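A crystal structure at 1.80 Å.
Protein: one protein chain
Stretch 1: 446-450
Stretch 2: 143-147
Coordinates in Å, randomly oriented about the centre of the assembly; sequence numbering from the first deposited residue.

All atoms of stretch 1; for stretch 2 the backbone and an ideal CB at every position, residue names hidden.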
# COMPACT_ATOMS: atom_id res chain seq x y z
N PRO A 446 15.07 -14.34 10.82
CA PRO A 446 14.24 -15.07 9.83
C PRO A 446 13.35 -16.14 10.42
O PRO A 446 13.72 -16.82 11.35
CB PRO A 446 15.29 -15.66 8.87
CG PRO A 446 16.48 -14.80 9.07
CD PRO A 446 16.51 -14.44 10.53
N TRP A 447 12.15 -16.30 9.85
CA TRP A 447 11.27 -17.40 10.19
C TRP A 447 11.29 -18.39 9.02
O TRP A 447 12.36 -18.88 8.65
CB TRP A 447 9.87 -16.84 10.53
CG TRP A 447 8.95 -17.87 11.09
CD1 TRP A 447 9.19 -18.69 12.18
CD2 TRP A 447 7.65 -18.26 10.59
NE1 TRP A 447 8.14 -19.55 12.36
CE2 TRP A 447 7.19 -19.33 11.40
CE3 TRP A 447 6.83 -17.82 9.55
CZ2 TRP A 447 5.94 -19.94 11.21
CZ3 TRP A 447 5.60 -18.42 9.33
CH2 TRP A 447 5.17 -19.49 10.16
N GLU A 448 10.16 -18.73 8.44
CA GLU A 448 10.15 -19.64 7.33
C GLU A 448 10.96 -19.13 6.17
O GLU A 448 10.75 -17.98 5.71
CB GLU A 448 8.74 -19.93 6.84
CG GLU A 448 7.96 -20.79 7.82
CD GLU A 448 8.36 -22.23 7.79
OE1 GLU A 448 8.72 -22.74 6.71
OE2 GLU A 448 8.28 -22.84 8.86
N PRO A 449 11.84 -19.95 5.63
CA PRO A 449 12.47 -19.58 4.35
C PRO A 449 11.45 -19.39 3.23
O PRO A 449 10.45 -20.10 3.17
CB PRO A 449 13.35 -20.76 4.05
CG PRO A 449 13.60 -21.41 5.35
CD PRO A 449 12.36 -21.22 6.16
N VAL A 450 11.71 -18.43 2.34
CA VAL A 450 10.87 -18.14 1.19
C VAL A 450 11.74 -18.23 -0.06
O VAL A 450 12.79 -17.59 -0.12
CB VAL A 450 10.26 -16.70 1.30
CG1 VAL A 450 9.61 -16.26 0.04
CG2 VAL A 450 9.21 -16.66 2.40
N UNK A 143 10.02 -28.14 13.77
CA UNK A 143 11.10 -27.26 13.26
C UNK A 143 10.58 -26.27 12.21
O UNK A 143 9.73 -26.61 11.39
CB UNK A 143 12.23 -28.10 12.66
N UNK A 144 11.05 -25.04 12.27
CA UNK A 144 10.79 -24.09 11.18
C UNK A 144 11.24 -24.70 9.87
O UNK A 144 12.35 -25.25 9.79
CB UNK A 144 11.50 -22.76 11.42
N UNK A 145 10.38 -24.66 8.87
CA UNK A 145 10.64 -25.29 7.60
C UNK A 145 9.98 -26.65 7.43
O UNK A 145 10.10 -27.21 6.39
CB UNK A 145 12.15 -25.43 7.41
N UNK A 146 9.30 -27.17 8.44
CA UNK A 146 8.53 -28.41 8.34
C UNK A 146 7.27 -28.10 7.59
O UNK A 146 6.58 -27.20 7.99
CB UNK A 146 8.22 -29.01 9.71
N UNK A 147 6.95 -28.85 6.53
CA UNK A 147 5.67 -28.66 5.81
C UNK A 147 4.45 -28.85 6.73
O UNK A 147 4.30 -29.87 7.42
CB UNK A 147 5.58 -29.64 4.64

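Position 143 comes first, and stretch 1 says little about it. Its CA-to-CB bond points away, and nothing of stretch 1 lies within 5.5 Å of the ideal CB. The backbone is more informative: phi near -57° and psi near 140° are extended and suit proline; the turn itself is marked by the carbonyl O of position 143, 3.0 Å from N of position 146, so the chain reverses here. Many residues could occupy such a place, among them proline, whose ring fixes phi close to this value. The deposited residue is Pro143, which makes no contact with stretch 1.

Position 144 matters more. Its angles, -55° and 131°, are those of the second residue of a type II turn, and its CA-to-CB bond runs sideways to stretch 1. The ideal CB sits 4.1 Å from OE2 of Glu448 and 4.7 Å from CD1 of Trp447, so a side chain here meets an indole ring as well as a carboxylate oxygen. A compact aliphatic group would suit the ring and the nearby proline; a small polar or a basic residue could also be imagined beside the carboxylate. The residue is Val144, with chi1 in the t well. CG2 lies obliquely by the indole, 3.9 Å from Trp447 CD1; CG1 is 3.5 Å from Trp447 O, 3.6 Å from Glu448 OE2 and 4.3 Å from Pro449 CD, and also comes within 4.3 Å of Trp447 CD1. CG1 alone touches all three of these residues, and CG2 adds a second methyl against the indole. Val144 has the largest area covered by the other stretch.

Position 145 is decided chiefly by its backbone. A phi of 99° with psi near -3° belongs to the third residue of a type II turn, where a CB would be jammed against the carbonyl O of position 144. The ideal CB would also stand 4.4 Å from both Pro449 CD and Glu448 OE1, which is close but not in itself prohibitive. Glycine is therefore strongly favoured, and Gly145 is found. Its amide provides the direct hydrogen bond between the stretches: Gly145 N donates to Glu448 OE2 at 2.8 Å, with an N-H...O angle of 159°. The turn leaves this N-H free to point outward, and the glutamate side chain, whose end comes nearer than its CB direction suggests, meets it.

At position 146 the CA-to-CB bond points away into space free of stretch 1, so shape is little constrained from that side. The carbonyl O of Pro143 is an acceptor within the turn, which would reward a short side chain bearing a hydroxyl. Thr146, chi1 in the m well, supplies it: OG1 donates to Pro143 O at 2.6 Å, reinforcing the backbone bond from Thr146 N. A water donates to Glu448 OE1 (2.7 Å) and, weakly, to Thr146 O (3.1 Å), linking the stretches again.

Position 147 also points away, and a long polar chain is one of many possibilities. Lys147 extends from here without touching stretch 1.

Stretch 2 143-147: PVGTK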
# COMPACT_ATOMS: atom_id res chain seq x y z
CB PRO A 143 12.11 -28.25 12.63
CG PRO A 143 11.82 -29.59 13.28
CD PRO A 143 10.38 -29.58 13.66
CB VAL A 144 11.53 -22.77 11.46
CG1 VAL A 144 11.41 -21.81 10.27
CG2 VAL A 144 10.99 -22.14 12.74
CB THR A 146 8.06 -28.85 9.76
OG1 THR A 146 9.18 -29.05 10.60
CG2 THR A 146 7.27 -30.22 9.73
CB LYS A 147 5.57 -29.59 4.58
CG LYS A 147 4.32 -29.41 3.76
CD LYS A 147 4.25 -28.05 3.10
CE LYS A 147 2.95 -27.87 2.29
NZ LYS A 147 2.94 -26.58 1.52
O HOH W 1 7.21 -24.89 5.95
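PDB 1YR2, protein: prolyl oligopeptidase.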